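Local structure of GTP pyrophosphokinase (Chlorobaculum tepidum, 3IBW) at residues A[62-65]-A[66-69]. The protein probably takes part in making the alarmone (p)ppGpp by transferring pyrophosphate from ATP to GTP, its ACT domain being a likely regulatory module. The protein carries 1 engineered substitution. Numbering follows the deposited sequence.
Sequences LMDK and LRKV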
# COMPACT_ATOMS: atom_id res chain seq x y z
N LEU A 62 6.72 -10.71 9.88
CA LEU A 62 6.20 -9.93 8.76
C LEU A 62 7.36 -9.58 7.82
O LEU A 62 7.21 -9.62 6.60
CB LEU A 62 5.53 -8.64 9.25
CG LEU A 62 4.42 -8.81 10.31
CD1 LEU A 62 3.87 -7.43 10.70
CD2 LEU A 62 3.31 -9.70 9.76
N MSE A 63 8.52 -9.24 8.38
CA MSE A 63 9.67 -8.90 7.55
C MSE A 63 10.17 -10.13 6.79
O MSE A 63 10.57 -10.03 5.63
CB MSE A 63 10.79 -8.30 8.40
CG MSE A 63 10.40 -6.96 9.01
SE MSE A 63 11.92 -6.05 9.75
CE MSE A 63 12.18 -7.11 11.33
N ASP A 64 10.12 -11.30 7.43
CA ASP A 64 10.54 -12.54 6.78
C ASP A 64 9.62 -12.88 5.60
O ASP A 64 10.09 -13.34 4.56
CB ASP A 64 10.56 -13.70 7.80
CG ASP A 64 11.75 -13.62 8.74
OD1 ASP A 64 12.64 -12.77 8.51
OD2 ASP A 64 11.81 -14.41 9.70
N LYS A 65 8.32 -12.65 5.75
CA LYS A 65 7.35 -12.89 4.67
C LYS A 65 7.68 -12.01 3.46
O LYS A 65 7.64 -12.46 2.32
CB LYS A 65 5.93 -12.55 5.13
CG LYS A 65 5.22 -13.68 5.85
CD LYS A 65 3.72 -13.61 5.62
CE LYS A 65 3.34 -14.04 4.19
NZ LYS A 65 2.80 -15.43 4.13
N LEU A 66 8.00 -10.74 3.72
CA LEU A 66 8.35 -9.81 2.65
C LEU A 66 9.69 -10.17 2.00
O LEU A 66 9.84 -10.06 0.78
CB LEU A 66 8.44 -8.39 3.19
CG LEU A 66 7.11 -7.73 3.57
CD1 LEU A 66 7.34 -6.61 4.56
CD2 LEU A 66 6.42 -7.22 2.31
N ARG A 67 10.65 -10.61 2.81
CA ARG A 67 11.97 -10.94 2.28
C ARG A 67 11.95 -12.17 1.39
O ARG A 67 12.80 -12.32 0.51
CB ARG A 67 12.99 -11.09 3.43
CG ARG A 67 14.45 -10.89 2.99
CD ARG A 67 15.45 -11.02 4.15
NE ARG A 67 15.31 -9.95 5.14
CZ ARG A 67 14.62 -10.06 6.27
NH1 ARG A 67 14.00 -11.20 6.55
NH2 ARG A 67 14.56 -9.05 7.12
N LYS A 68 10.97 -13.05 1.61
CA LYS A 68 10.86 -14.27 0.82
C LYS A 68 10.20 -14.07 -0.54
O LYS A 68 10.16 -14.99 -1.35
CB LYS A 68 10.11 -15.34 1.62
CG LYS A 68 10.95 -15.95 2.73
CD LYS A 68 10.16 -17.00 3.52
CE LYS A 68 10.95 -17.49 4.72
NZ LYS A 68 10.06 -17.87 5.85
N VAL A 69 9.67 -12.88 -0.80
CA VAL A 69 9.05 -12.61 -2.09
C VAL A 69 10.16 -12.46 -3.14
O VAL A 69 11.01 -11.57 -3.04
CB VAL A 69 8.20 -11.32 -2.05
CG1 VAL A 69 7.68 -11.00 -3.45
CG2 VAL A 69 7.03 -11.50 -1.08
O HOH W 1 13.39 -10.43 9.73
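Asp64 and Arg67, one helical turn apart, meet in a salt bridge on the outer side of helix 56-67. Asp64 OD1 accepts a bent hydrogen bond from Arg67 NH1 at 2.9 Å. NH1 comes in on the anti side of the carboxylate, while OD1 lies nearly in the guanidinium plane; the two flat groups stand 69° apart. With CG anti to the backbone N (chi1 -157°) and a bend at chi3 (-66°), the arginine chain curls back over the preceding turn and sets its guanidinium beside the carboxylate. A water closes the ring, donating to Asp64 OD1 at 2.7 Å and accepting from Arg67 NH2, which also binds the carbonyl of Val75 on strand 72-78. Were Asp64 replaced by an alanine, Arg67 NH1 would probably lose its carboxylate mate and the bridging water one of its two partners.

The inward side is packed more closely. Leu66, buried, lays CG and CD1 each 3.6 Å from Leu62 O, and its side chain packs on Ile22 and Val25 of helix 18-28 and on Ile10 of strand 4-13. The helix's own backbone bonds run from Leu66 N to Leu62 O (3.2 Å) and from Arg67 N to Met63 O (2.9 Å), while on the solvent side the exposed Lys68 runs its CG past Asp64 O at 3.3 Å. This is the C-terminal part of an amphipathic helix with an i to i+3 salt bridge, in the βαββαβ fold of an ACT domain.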